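Local coordinates for protein tRNA-splicing ligase RtcB (Thermus thermophilus, PDB 2EPG) that probably joins RNA ends carrying a 3'-phosphate or 2',3'-cyclic phosphate to 5'-hydroxyl ends, using GTP and manganese, at residues Tyr20-Pro25 / Ala38-Leu43; Pro69-Pro74 / Val403-Ser408; Gln220-Val225 / Gln240-Ile245; Ala115-Leu120 / Gly330-Tyr335; Val261-Lys266 / Ser287-Asp292. All coordinates share one frame; numbering follows the deposited sequence.

Contact 1 of 5, residues Tyr20-Pro25 / Ala38-Leu43; sequences YTYRIP and ASKEIL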
# COMPACT_ATOMS: atom_id res chain seq x y z
N TYR A 20 22.72 -1.22 6.78
CA TYR A 20 21.39 -1.81 6.74
C TYR A 20 21.04 -2.55 5.44
O TYR A 20 19.87 -2.80 5.18
CB TYR A 20 20.33 -0.74 7.01
CG TYR A 20 20.56 0.04 8.28
CD1 TYR A 20 21.53 1.05 8.33
CD2 TYR A 20 19.85 -0.25 9.43
CE1 TYR A 20 21.79 1.74 9.50
CE2 TYR A 20 20.09 0.44 10.63
CZ TYR A 20 21.06 1.43 10.65
OH TYR A 20 21.32 2.12 11.82
N THR A 21 22.05 -2.93 4.65
CA THR A 21 21.82 -3.61 3.38
C THR A 21 22.60 -4.93 3.25
O THR A 21 23.84 -4.95 3.34
CB THR A 21 22.20 -2.68 2.22
OG1 THR A 21 21.55 -1.41 2.41
CG2 THR A 21 21.79 -3.26 0.88
N TYR A 22 21.87 -6.03 3.03
CA TYR A 22 22.47 -7.37 2.90
C TYR A 22 22.15 -8.06 1.57
O TYR A 22 21.06 -7.94 1.02
CB TYR A 22 22.01 -8.26 4.05
CG TYR A 22 22.32 -7.66 5.40
CD1 TYR A 22 23.63 -7.64 5.90
CD2 TYR A 22 21.32 -7.04 6.15
CE1 TYR A 22 23.93 -7.03 7.12
CE2 TYR A 22 21.60 -6.42 7.38
CZ TYR A 22 22.91 -6.42 7.85
OH TYR A 22 23.19 -5.81 9.05
N ARG A 23 23.13 -8.82 1.09
CA ARG A 23 23.03 -9.52 -0.17
C ARG A 23 23.11 -11.04 0.02
O ARG A 23 23.93 -11.53 0.80
CB ARG A 23 24.16 -9.02 -1.07
CG ARG A 23 24.28 -9.68 -2.40
CD ARG A 23 25.74 -9.69 -2.79
NE ARG A 23 25.90 -10.40 -4.05
CZ ARG A 23 26.90 -11.21 -4.34
NH1 ARG A 23 26.91 -11.79 -5.53
NH2 ARG A 23 27.87 -11.45 -3.47
N ILE A 24 22.22 -11.75 -0.66
CA ILE A 24 22.20 -13.21 -0.64
C ILE A 24 22.72 -13.56 -2.02
O ILE A 24 21.99 -13.49 -3.01
CB ILE A 24 20.77 -13.77 -0.50
CG1 ILE A 24 20.21 -13.40 0.88
CG2 ILE A 24 20.77 -15.28 -0.71
CD1 ILE A 24 18.72 -13.59 1.01
N PRO A 25 24.00 -13.92 -2.12
CA PRO A 25 24.49 -14.24 -3.46
C PRO A 25 23.77 -15.42 -4.13
O PRO A 25 23.34 -16.37 -3.48
CB PRO A 25 25.99 -14.46 -3.25
CG PRO A 25 26.10 -14.82 -1.80
CD PRO A 25 25.08 -13.96 -1.12
N ALA A 38 17.93 -4.51 6.50
CA ALA A 38 17.64 -4.84 7.88
C ALA A 38 18.59 -4.22 8.89
O ALA A 38 19.62 -3.65 8.54
CB ALA A 38 17.62 -6.35 8.05
N SER A 39 18.23 -4.34 10.17
CA SER A 39 19.02 -3.80 11.28
C SER A 39 19.84 -4.91 11.88
O SER A 39 19.61 -6.08 11.59
CB SER A 39 18.10 -3.25 12.38
OG SER A 39 17.51 -2.01 12.04
N LYS A 40 20.79 -4.54 12.74
CA LYS A 40 21.58 -5.55 13.42
C LYS A 40 20.59 -6.27 14.31
O LYS A 40 20.70 -7.47 14.55
CB LYS A 40 22.69 -4.90 14.27
CG LYS A 40 23.91 -4.50 13.45
CD LYS A 40 24.39 -5.70 12.63
CE LYS A 40 25.49 -5.33 11.65
NZ LYS A 40 25.73 -6.46 10.70
N GLU A 41 19.59 -5.52 14.76
CA GLU A 41 18.55 -6.05 15.62
C GLU A 41 17.52 -6.86 14.84
O GLU A 41 17.05 -7.90 15.32
CB GLU A 41 17.86 -4.91 16.36
CG GLU A 41 18.79 -4.13 17.28
CD GLU A 41 19.62 -5.03 18.19
OE1 GLU A 41 20.64 -5.60 17.72
OE2 GLU A 41 19.26 -5.19 19.38
N ILE A 42 17.17 -6.40 13.65
CA ILE A 42 16.20 -7.11 12.83
C ILE A 42 16.77 -8.46 12.40
O ILE A 42 16.05 -9.46 12.36
CB ILE A 42 15.81 -6.28 11.57
CG1 ILE A 42 15.04 -5.03 12.01
CG2 ILE A 42 14.98 -7.13 10.62
CD1 ILE A 42 14.71 -4.08 10.90
N LEU A 43 18.06 -8.49 12.08
CA LEU A 43 18.70 -9.73 11.67
C LEU A 43 18.56 -10.77 12.76
O LEU A 43 18.44 -11.96 12.49
CB LEU A 43 20.19 -9.50 11.41
CG LEU A 43 20.58 -8.99 10.03
CD1 LEU A 43 22.07 -8.69 10.03
CD2 LEU A 43 20.23 -10.03 8.99

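Contact 2 of 5, residues Pro69-Pro74 / Val403-Ser408; sequences PALAMP and VSFGSS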
# COMPACT_ATOMS: atom_id res chain seq x y z
N PRO A 69 18.05 -7.27 -8.24
CA PRO A 69 17.91 -8.44 -7.38
C PRO A 69 16.49 -8.57 -6.86
O PRO A 69 15.71 -7.62 -6.93
CB PRO A 69 18.85 -8.12 -6.23
CG PRO A 69 18.51 -6.63 -6.00
CD PRO A 69 18.40 -6.07 -7.44
N ALA A 70 16.15 -9.75 -6.34
CA ALA A 70 14.85 -9.96 -5.73
C ALA A 70 15.07 -9.23 -4.40
O ALA A 70 16.15 -9.34 -3.82
CB ALA A 70 14.59 -11.46 -5.49
N LEU A 71 14.06 -8.50 -3.91
CA LEU A 71 14.21 -7.71 -2.69
C LEU A 71 13.19 -7.92 -1.59
O LEU A 71 12.06 -8.36 -1.83
CB LEU A 71 14.19 -6.22 -3.02
CG LEU A 71 15.31 -5.62 -3.85
CD1 LEU A 71 14.73 -4.69 -4.89
CD2 LEU A 71 16.29 -4.88 -2.92
N ALA A 72 13.60 -7.55 -0.38
CA ALA A 72 12.74 -7.63 0.79
C ALA A 72 13.06 -6.46 1.73
O ALA A 72 14.24 -6.16 1.96
CB ALA A 72 12.96 -8.94 1.53
N MSE A 73 12.01 -5.82 2.24
CA MSE A 73 12.10 -4.68 3.16
C MSE A 73 12.42 -5.11 4.60
O MSE A 73 12.33 -6.29 4.93
CB MSE A 73 10.78 -3.90 3.13
CG MSE A 73 10.49 -3.25 1.80
SE MSE A 73 11.91 -2.01 1.36
CE MSE A 73 12.07 -2.29 -0.51
N PRO A 74 12.76 -4.14 5.48
CA PRO A 74 13.09 -4.46 6.88
C PRO A 74 12.00 -5.17 7.67
O PRO A 74 12.31 -5.83 8.65
CB PRO A 74 13.44 -3.09 7.47
CG PRO A 74 13.99 -2.36 6.33
CD PRO A 74 13.01 -2.72 5.22
N VAL A 403 18.67 1.33 -6.02
CA VAL A 403 18.75 0.05 -5.33
C VAL A 403 17.53 -0.76 -4.95
O VAL A 403 17.69 -1.89 -4.51
CB VAL A 403 19.61 0.19 -4.03
CG1 VAL A 403 20.90 0.97 -4.36
CG2 VAL A 403 18.81 0.90 -2.93
N SER A 404 16.33 -0.22 -5.10
CA SER A 404 15.15 -0.99 -4.71
C SER A 404 14.00 -0.85 -5.68
O SER A 404 12.85 -1.01 -5.29
CB SER A 404 14.68 -0.55 -3.30
OG SER A 404 14.26 0.80 -3.28
N PHE A 405 14.31 -0.58 -6.94
CA PHE A 405 13.26 -0.36 -7.94
C PHE A 405 12.31 0.73 -7.39
O PHE A 405 11.09 0.62 -7.45
CB PHE A 405 12.50 -1.67 -8.21
CG PHE A 405 13.37 -2.75 -8.81
CD1 PHE A 405 13.76 -3.85 -8.07
CD2 PHE A 405 13.83 -2.63 -10.12
CE1 PHE A 405 14.60 -4.82 -8.62
CE2 PHE A 405 14.67 -3.60 -10.69
CZ PHE A 405 15.05 -4.70 -9.93
N GLY A 406 12.91 1.79 -6.84
CA GLY A 406 12.14 2.89 -6.29
C GLY A 406 11.07 2.42 -5.32
O GLY A 406 9.91 2.80 -5.45
N SER A 407 11.46 1.58 -4.36
CA SER A 407 10.55 1.02 -3.38
C SER A 407 10.95 1.28 -1.93
O SER A 407 12.13 1.44 -1.63
CB SER A 407 10.47 -0.50 -3.57
OG SER A 407 10.05 -0.82 -4.89
N SER A 408 9.97 1.32 -1.03
CA SER A 408 10.27 1.51 0.37
C SER A 408 9.40 0.59 1.23
O SER A 408 8.76 -0.33 0.73
CB SER A 408 10.09 2.98 0.76
OG SER A 408 10.74 3.22 1.99

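Contact 3 of 5, residues Gln220-Val225 / Gln240-Ile245; sequences QYVDEV and QVTVLI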
# COMPACT_ATOMS: atom_id res chain seq x y z
N GLN A 220 -5.66 11.67 13.62
CA GLN A 220 -4.40 11.77 14.35
C GLN A 220 -3.90 13.21 14.32
O GLN A 220 -4.54 14.12 13.74
CB GLN A 220 -3.33 10.90 13.66
CG GLN A 220 -3.84 9.68 12.88
CD GLN A 220 -2.95 9.28 11.69
OE1 GLN A 220 -2.81 10.03 10.71
NE2 GLN A 220 -2.35 8.10 11.78
N TYR A 221 -2.76 13.43 14.96
CA TYR A 221 -2.14 14.74 14.92
C TYR A 221 -0.65 14.51 14.70
O TYR A 221 -0.11 13.47 15.09
CB TYR A 221 -2.42 15.55 16.19
CG TYR A 221 -1.82 15.03 17.48
CD1 TYR A 221 -2.52 14.11 18.28
CD2 TYR A 221 -0.57 15.46 17.91
CE1 TYR A 221 -1.98 13.65 19.48
CE2 TYR A 221 -0.02 15.01 19.10
CZ TYR A 221 -0.73 14.10 19.88
OH TYR A 221 -0.18 13.66 21.06
N VAL A 222 -0.00 15.44 14.03
CA VAL A 222 1.42 15.33 13.77
C VAL A 222 2.11 15.66 15.10
O VAL A 222 1.92 16.75 15.62
CB VAL A 222 1.85 16.35 12.69
CG1 VAL A 222 3.34 16.29 12.47
CG2 VAL A 222 1.10 16.07 11.39
N ASP A 223 2.87 14.73 15.68
CA ASP A 223 3.52 15.06 16.94
C ASP A 223 5.03 15.31 16.80
O ASP A 223 5.68 15.73 17.76
CB ASP A 223 3.24 14.00 18.02
CG ASP A 223 4.20 12.83 17.99
OD1 ASP A 223 4.27 12.11 19.01
OD2 ASP A 223 4.87 12.63 16.97
N GLU A 224 5.57 15.07 15.61
CA GLU A 224 6.98 15.30 15.39
C GLU A 224 7.28 15.53 13.91
O GLU A 224 6.72 14.87 13.04
CB GLU A 224 7.78 14.10 15.91
CG GLU A 224 9.21 14.43 16.33
CD GLU A 224 9.70 13.55 17.48
OE1 GLU A 224 9.98 12.35 17.24
OE2 GLU A 224 9.78 14.06 18.62
N VAL A 225 8.16 16.49 13.64
CA VAL A 225 8.55 16.79 12.27
C VAL A 225 10.06 16.60 12.18
O VAL A 225 10.81 17.22 12.93
CB VAL A 225 8.18 18.23 11.87
CG1 VAL A 225 8.82 18.58 10.54
CG2 VAL A 225 6.65 18.36 11.78
N GLN A 240 -0.77 19.53 13.71
CA GLN A 240 -1.77 19.43 12.65
C GLN A 240 -2.59 18.13 12.71
O GLN A 240 -2.06 17.05 12.98
CB GLN A 240 -1.08 19.56 11.30
CG GLN A 240 -2.00 19.34 10.11
CD GLN A 240 -1.20 19.18 8.85
OE1 GLN A 240 -0.05 18.74 8.90
NE2 GLN A 240 -1.79 19.53 7.71
N VAL A 241 -3.89 18.26 12.47
CA VAL A 241 -4.81 17.11 12.48
C VAL A 241 -4.79 16.37 11.13
O VAL A 241 -4.88 16.99 10.06
CB VAL A 241 -6.27 17.57 12.77
CG1 VAL A 241 -7.25 16.42 12.58
CG2 VAL A 241 -6.39 18.07 14.20
N THR A 242 -4.65 15.04 11.16
CA THR A 242 -4.66 14.26 9.92
C THR A 242 -5.61 13.08 10.10
O THR A 242 -6.03 12.76 11.22
CB THR A 242 -3.25 13.71 9.54
OG1 THR A 242 -2.80 12.80 10.54
CG2 THR A 242 -2.23 14.85 9.41
N VAL A 243 -5.97 12.46 8.99
CA VAL A 243 -6.84 11.30 9.00
C VAL A 243 -6.20 10.25 8.08
O VAL A 243 -5.98 10.51 6.90
CB VAL A 243 -8.25 11.67 8.51
CG1 VAL A 243 -9.17 10.44 8.57
CG2 VAL A 243 -8.82 12.82 9.36
N LEU A 244 -5.92 9.08 8.63
CA LEU A 244 -5.31 8.01 7.85
C LEU A 244 -6.33 6.89 7.62
O LEU A 244 -6.90 6.36 8.56
CB LEU A 244 -4.06 7.47 8.58
CG LEU A 244 -3.18 6.47 7.82
CD1 LEU A 244 -1.71 6.56 8.30
CD2 LEU A 244 -3.73 5.06 8.03
N ILE A 245 -6.54 6.57 6.34
CA ILE A 245 -7.49 5.53 5.92
C ILE A 245 -6.71 4.31 5.40
O ILE A 245 -5.92 4.42 4.46
CB ILE A 245 -8.39 6.06 4.77
CG1 ILE A 245 -9.15 7.30 5.25
CG2 ILE A 245 -9.35 4.97 4.32
CD1 ILE A 245 -9.74 8.15 4.09

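Contact 4 of 5, residues Ala115-Leu120 / Gly330-Tyr335; sequences ASHLTL and GLRVLY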
# COMPACT_ATOMS: atom_id res chain seq x y z
N ALA A 115 -4.79 15.66 5.11
CA ALA A 115 -4.14 16.65 5.95
C ALA A 115 -5.08 17.85 6.05
O ALA A 115 -5.54 18.36 5.03
CB ALA A 115 -2.81 17.08 5.31
N SER A 116 -5.36 18.31 7.27
CA SER A 116 -6.29 19.42 7.44
C SER A 116 -5.65 20.73 7.91
O SER A 116 -4.44 20.77 8.18
CB SER A 116 -7.35 19.04 8.47
OG SER A 116 -6.80 19.11 9.77
N HIS A 117 -6.46 21.78 8.00
CA HIS A 117 -6.02 23.09 8.49
C HIS A 117 -6.15 23.16 10.01
O HIS A 117 -5.71 24.12 10.63
CB HIS A 117 -6.87 24.22 7.90
CG HIS A 117 -6.58 24.52 6.47
ND1 HIS A 117 -7.51 25.11 5.64
CD2 HIS A 117 -5.47 24.33 5.72
CE1 HIS A 117 -6.98 25.28 4.44
NE2 HIS A 117 -5.74 24.81 4.46
N LEU A 118 -6.77 22.15 10.61
CA LEU A 118 -7.01 22.13 12.05
C LEU A 118 -5.83 21.68 12.90
O LEU A 118 -4.99 20.88 12.48
CB LEU A 118 -8.22 21.25 12.36
CG LEU A 118 -9.54 21.75 11.78
CD1 LEU A 118 -10.57 20.62 11.72
CD2 LEU A 118 -10.05 22.91 12.63
N THR A 119 -5.77 22.20 14.11
CA THR A 119 -4.70 21.84 15.02
C THR A 119 -5.35 21.03 16.13
O THR A 119 -6.57 21.04 16.28
CB THR A 119 -4.02 23.10 15.60
OG1 THR A 119 -4.95 23.82 16.42
CG2 THR A 119 -3.56 24.00 14.46
N LEU A 120 -4.53 20.31 16.88
CA LEU A 120 -5.03 19.49 17.97
C LEU A 120 -6.00 20.28 18.86
O LEU A 120 -7.10 19.81 19.19
CB LEU A 120 -3.85 19.00 18.80
CG LEU A 120 -3.81 17.56 19.32
CD1 LEU A 120 -2.96 17.54 20.58
CD2 LEU A 120 -5.20 17.02 19.61
N GLY A 330 -10.47 22.08 5.77
CA GLY A 330 -9.59 21.99 4.62
C GLY A 330 -8.91 20.64 4.45
O GLY A 330 -7.71 20.60 4.20
N LEU A 331 -9.67 19.55 4.58
CA LEU A 331 -9.13 18.20 4.44
C LEU A 331 -8.71 17.84 3.01
O LEU A 331 -9.53 17.48 2.17
CB LEU A 331 -10.16 17.18 4.95
CG LEU A 331 -10.21 17.04 6.47
CD1 LEU A 331 -11.57 16.50 6.93
CD2 LEU A 331 -9.07 16.11 6.91
N ARG A 332 -7.41 17.94 2.74
CA ARG A 332 -6.93 17.63 1.40
C ARG A 332 -6.20 16.31 1.41
O ARG A 332 -5.72 15.88 2.45
CB ARG A 332 -5.97 18.72 0.91
CG ARG A 332 -6.53 20.13 0.95
CD ARG A 332 -5.51 21.11 0.40
NE ARG A 332 -5.80 22.49 0.74
CZ ARG A 332 -4.97 23.50 0.48
NH1 ARG A 332 -5.30 24.75 0.83
NH2 ARG A 332 -3.81 23.27 -0.12
N VAL A 333 -6.12 15.68 0.23
CA VAL A 333 -5.40 14.43 0.11
C VAL A 333 -3.90 14.79 0.04
O VAL A 333 -3.46 15.47 -0.89
CB VAL A 333 -5.80 13.69 -1.19
CG1 VAL A 333 -4.95 12.44 -1.35
CG2 VAL A 333 -7.31 13.32 -1.14
N LEU A 334 -3.14 14.36 1.04
CA LEU A 334 -1.70 14.60 1.04
C LEU A 334 -1.17 13.59 0.03
O LEU A 334 -0.46 13.95 -0.92
CB LEU A 334 -1.13 14.37 2.44
CG LEU A 334 0.34 14.76 2.64
CD1 LEU A 334 0.57 15.08 4.11
CD2 LEU A 334 1.25 13.63 2.15
N TYR A 335 -1.51 12.32 0.23
CA TYR A 335 -1.14 11.28 -0.73
C TYR A 335 -1.98 10.02 -0.49
O TYR A 335 -2.66 9.89 0.53
CB TYR A 335 0.36 10.90 -0.64
CG TYR A 335 0.88 10.37 -1.95
CD1 TYR A 335 0.79 11.14 -3.11
CD2 TYR A 335 1.45 9.11 -2.05
CE1 TYR A 335 1.25 10.65 -4.33
CE2 TYR A 335 1.91 8.63 -3.26
CZ TYR A 335 1.81 9.41 -4.40
OH TYR A 335 2.27 8.94 -5.61

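Contact 5 of 5, residues Val261-Lys266 / Ser287-Asp292; sequences VERFLK and SPEGQD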
# COMPACT_ATOMS: atom_id res chain seq x y z
N VAL A 261 -4.99 -17.75 -8.89
CA VAL A 261 -3.98 -18.66 -8.37
C VAL A 261 -4.35 -20.04 -8.90
O VAL A 261 -3.51 -20.72 -9.51
CB VAL A 261 -3.96 -18.73 -6.82
CG1 VAL A 261 -3.14 -19.93 -6.38
CG2 VAL A 261 -3.37 -17.46 -6.24
N GLU A 262 -5.60 -20.46 -8.68
CA GLU A 262 -6.02 -21.77 -9.14
C GLU A 262 -6.02 -21.90 -10.65
O GLU A 262 -5.70 -22.95 -11.18
CB GLU A 262 -7.40 -22.15 -8.55
CG GLU A 262 -8.43 -21.05 -8.48
CD GLU A 262 -9.67 -21.48 -7.69
OE1 GLU A 262 -9.55 -21.72 -6.46
OE2 GLU A 262 -10.76 -21.58 -8.30
N ARG A 263 -6.35 -20.82 -11.35
CA ARG A 263 -6.32 -20.87 -12.80
C ARG A 263 -4.86 -21.02 -13.25
O ARG A 263 -4.58 -21.74 -14.21
CB ARG A 263 -6.95 -19.61 -13.40
CG ARG A 263 -6.96 -19.63 -14.93
CD ARG A 263 -7.70 -18.45 -15.56
NE ARG A 263 -7.57 -18.52 -17.02
CZ ARG A 263 -7.84 -17.52 -17.85
NH1 ARG A 263 -7.68 -17.70 -19.16
NH2 ARG A 263 -8.27 -16.35 -17.40
N PHE A 264 -3.94 -20.35 -12.55
CA PHE A 264 -2.50 -20.41 -12.87
C PHE A 264 -1.89 -21.77 -12.53
O PHE A 264 -0.91 -22.19 -13.14
CB PHE A 264 -1.72 -19.34 -12.11
CG PHE A 264 -1.75 -17.97 -12.74
CD1 PHE A 264 -2.76 -17.62 -13.64
CD2 PHE A 264 -0.80 -17.01 -12.39
CE1 PHE A 264 -2.82 -16.33 -14.18
CE2 PHE A 264 -0.86 -15.72 -12.92
CZ PHE A 264 -1.87 -15.37 -13.82
N LEU A 265 -2.46 -22.44 -11.54
CA LEU A 265 -1.94 -23.74 -11.15
C LEU A 265 -2.32 -24.77 -12.21
O LEU A 265 -1.50 -25.60 -12.61
CB LEU A 265 -2.52 -24.15 -9.79
CG LEU A 265 -1.99 -23.39 -8.57
CD1 LEU A 265 -2.91 -23.61 -7.38
CD2 LEU A 265 -0.56 -23.85 -8.26
N LYS A 266 -3.56 -24.68 -12.69
CA LYS A 266 -4.07 -25.62 -13.68
C LYS A 266 -3.71 -25.30 -15.12
O LYS A 266 -4.43 -25.68 -16.04
CB LYS A 266 -5.60 -25.72 -13.55
CG LYS A 266 -6.17 -27.07 -13.98
CD LYS A 266 -7.61 -27.24 -13.52
CE LYS A 266 -8.06 -28.70 -13.55
NZ LYS A 266 -8.01 -29.29 -14.91
N SER A 287 1.31 -14.27 -21.54
CA SER A 287 0.37 -15.36 -21.81
C SER A 287 -1.06 -14.88 -21.57
O SER A 287 -1.27 -13.90 -20.85
CB SER A 287 0.62 -16.51 -20.84
OG SER A 287 0.18 -16.14 -19.52
N PRO A 288 -2.05 -15.56 -22.17
CA PRO A 288 -3.45 -15.17 -21.99
C PRO A 288 -3.81 -15.10 -20.51
O PRO A 288 -4.40 -14.13 -20.06
CB PRO A 288 -4.21 -16.26 -22.74
CG PRO A 288 -3.32 -16.50 -23.91
CD PRO A 288 -1.93 -16.55 -23.26
N GLU A 289 -3.44 -16.12 -19.75
CA GLU A 289 -3.74 -16.15 -18.33
C GLU A 289 -3.03 -15.03 -17.56
O GLU A 289 -3.60 -14.45 -16.62
CB GLU A 289 -3.34 -17.51 -17.74
CG GLU A 289 -4.07 -18.70 -18.37
CD GLU A 289 -3.47 -19.15 -19.69
OE1 GLU A 289 -4.02 -20.08 -20.31
OE2 GLU A 289 -2.45 -18.58 -20.12
N GLY A 290 -1.78 -14.75 -17.94
CA GLY A 290 -1.03 -13.71 -17.28
C GLY A 290 -1.70 -12.38 -17.55
O GLY A 290 -1.98 -11.61 -16.63
N GLN A 291 -1.99 -12.12 -18.82
CA GLN A 291 -2.66 -10.90 -19.24
C GLN A 291 -4.00 -10.72 -18.56
O GLN A 291 -4.36 -9.60 -18.17
CB GLN A 291 -2.86 -10.90 -20.75
CG GLN A 291 -1.59 -10.69 -21.55
CD GLN A 291 -1.11 -9.25 -21.44
OE1 GLN A 291 -1.79 -8.33 -21.90
NE2 GLN A 291 0.05 -9.06 -20.83
N ASP A 292 -4.76 -11.81 -18.42
CA ASP A 292 -6.08 -11.70 -17.80
C ASP A 292 -5.99 -11.30 -16.33
O ASP A 292 -6.74 -10.44 -15.88
CB ASP A 292 -6.85 -13.01 -17.93
CG ASP A 292 -7.39 -13.23 -19.34
OD1 ASP A 292 -7.97 -14.31 -19.57
OD2 ASP A 292 -7.27 -12.35 -20.21

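Contact 1 of 5, residues Tyr20-Pro25 / Ala38-Leu43
Tyr22, in strand 21-24, reaches across to the start of helix 40-48, and its side chain can be followed outward as a worked example of how one phenol serves two chemistries. From CB, which points toward Ala38-Leu43, CG sets off anti to the carbonyl carbon (chi1 -55°). Further out, Tyr22 CE2 lies 3.6 Å from Ala38 O and 4.0 Å from Ala38 CB. Leu43 comes to meet the ring tip to tip. Its CD1 sits 3.3 Å from Tyr22 CZ, while CD2 lies over one face. At the end of the path, Tyr22 OH accepts a hydrogen bond from Lys40 NZ at 3.1 Å. The lysine chain, bent at chi2 (-53°), crosses the tyrosine at about a right angle and delivers its ammonium to the ring edge, near the ring plane. Two residues before Tyr22, Tyr20 O accepts from Ala38 N over 2.9 Å, the donor approaching from above the carbonyl plane, and Tyr20 CA makes a CA-H...O contact of 3.1 Å with Ala38 O. Phe36 of the paired strand 34-37 also meets the Tyr22 ring. The buried ring thus joins a hairpin strand to the first turn of the helix, and the adjacent ammonium would be expected to polarise the phenol and favour its ionisation somewhat.

Contact 2 of 5, residues Pro69-Pro74 / Val403-Ser408
Leu71, Met73 and Phe405 all start with CG anti to the carbonyl carbon; the CBs of Leu71 and Met73 already point toward Val403-Ser408, and this torsion keeps their chains against it. Met73, present as selenomethionine, then bends at chi2 (-60°) and chi3, which lays its selenium along the backbone of Ser408, with SE 3.6 Å from Ser408 C. Beyond the selenium, Met73 CE lies 3.9 Å from Ser407 CB. At the other end, the positive phi of Phe405 (53°) belongs to the tight bend that follows helix 398-403. Here the ring offers its edge rather than a face: Leu71 CD1 touches Phe405 CD1 at 3.4 Å, and Pro69 O lies in the ring plane, 3.5 Å from Phe405 CE1. Ser404 ties the bend: its OG, crowded between N and carbonyl carbon (chi1 63°), donates to a lone pair of Ser407 O over 2.8 Å and is also bonded to Ala400 O of the preceding helix. Beyond the segments, Arg356 binds both Ser407 OG and Phe405 O, while Ser408 OG is bonded to Ile472 O. Ser404 OG, Ser407 OG and Phe405 O thus find partners beside an apolar interface, where the ring's slightly positive rim suits the carbonyl oxygen. Because Met73 lies about 7 Å, side chain to side chain, from His410, the predicted guanylylated histidine, the interface is consistent with a hydrophobic backing to that site.

Contact 3 of 5, residues Gln220-Val225 / Gln240-Ile245
Strands 220-225 and 240-245 are tightly joined at one end and part at the other, meeting at 126° rather than running strictly antiparallel. The tight end is the hydrogen-bonded pair Gln220-Thr242. Gln220 N donates to Thr242 O at 2.7 Å, almost straight (172°), and Thr242 N returns a bond of the same length to Gln220 O. Above this pair a third link forms, since the extended Gln220 chain crosses Thr242 obliquely and Thr242 OG1 donates in the carboxamide plane to a lone pair of Gln220 OE1, 2.8 Å away. Leu244 CB packs 3.6 Å from Gln220 OE1. Beyond the non-hydrogen-bonded pair Tyr221-Val241 the grip loosens: Val222 N still reaches Gln240 O at 2.8 Å, but the methyls Val222 CG2 and Thr242 CG2 only graze at 4.1 Å. Tyr221, partly exposed, turns its ring away toward Arg480 and Leu482 of strand 474-486, and Asp223 forms a salt bridge with Arg478. With OE1 held by Thr242, the Gln220 amide is fixed in rotation and its NE2 presented to Glu218 OE2. As Glu218 is a predicted GMP-binding residue, the Thr242-Gln220 pair may act as a second shell positioning that carboxylate.

Contact 4 of 5, residues Ala115-Leu120 / Gly330-Tyr335
A glycine seated on an imidazole face is the striking feature here: Gly330 CA lies 4.3 Å from the centroid of the His117 ring, 28° off its normal, in a CH-pi contact. Gly330 has just left helix 326-329 with positive phi, and its lack of a side chain permits so close a seat. At the ring's edge, Arg332 NH1 stands 3.7 Å from His117 NE2, the guanidinium plane turned 74° from the ring. The backbone supplies the regular part. Ala115 N donates to Arg332 O at 2.8 Å, nearly along the C=O axis, and Arg332 N answers to Ala115 O at 3.0 Å, an antiparallel hydrogen-bonded pair that joins the neighbouring strands 110-119 and 332-347. Ala115 CB meets Leu334 CD1, and Leu331 CD2 lies against Ser116 CB. Leu334 and Tyr335 both face Leu113, a classic beta bulge. Ser116 OG accepts from Leu118 N in an ST turn at the strand's corner, and also bonds Val241 O. The nearby guanidinium would tend to disfavour a protonated His117.

Contact 5 of 5, residues Val261-Lys266 / Ser287-Asp292
Arg263 and Phe264, successive residues of helix 250-265, address the N-terminal part of helix 288-321 in two different ways. The short helical segments run almost antiparallel (170°), with axes 10.5 Å apart. Arg263 is extended, CG anti to the backbone N, and crosses Glu289 at about a right angle, so that one guanidinium face looks onto Glu289 CA. At the edge, Arg263 NH2 donates to Asp292 OD1 at 3.0 Å in a salt bridge, close to the guanidinium plane and onto the anti lone pair, while Arg263 NH1 adds a weak bond to it at 3.4 Å. Guanidinium and carboxylate are twisted 47° apart. Phe264 instead slides past Glu289 in the opposite direction, its CE1 edge 3.2 Å from Glu289 O and 3.8 Å from Glu289 CB. Glu289, bent at chi2, sends OE2 to the hydroxyl of Tyr271, and Asp292 OD2 pairs with Lys194. Ser287 N-caps the second helix, its OG accepting from Gly290 N at 2.9 Å. The contact joins the C-terminal end of helix 250-265 to the N-terminal end of helix 288-321. Helix dipoles would be expected to favour the charge of Glu289 in the first turn, to a lesser degree Asp292 just beyond it, and the guanidinium near a helix end.

How the contacts relate
Contacts 3 and 4 belong together: their centres lie 8 Å apart, and strand 110-119 pairs with both 240-247 and 332-347, with Val241 N probably bonded to Leu118 O. Their chemistry is chiefly backbone hydrogen bonding, largely buried in contact 3 and more exposed around His117 and Arg332 in contact 4. Contacts 1 and 2 also touch, through Ile42 CG2 and Pro74 O, but differ: contact 1 is partly buried and ends in an exposed lysine, whereas contact 2 is buried and joined by apolar side chains. Contact 5 stands apart, some 42 Å centre to centre from contacts 3 and 4, joining helices through a salt bridge and an aromatic edge.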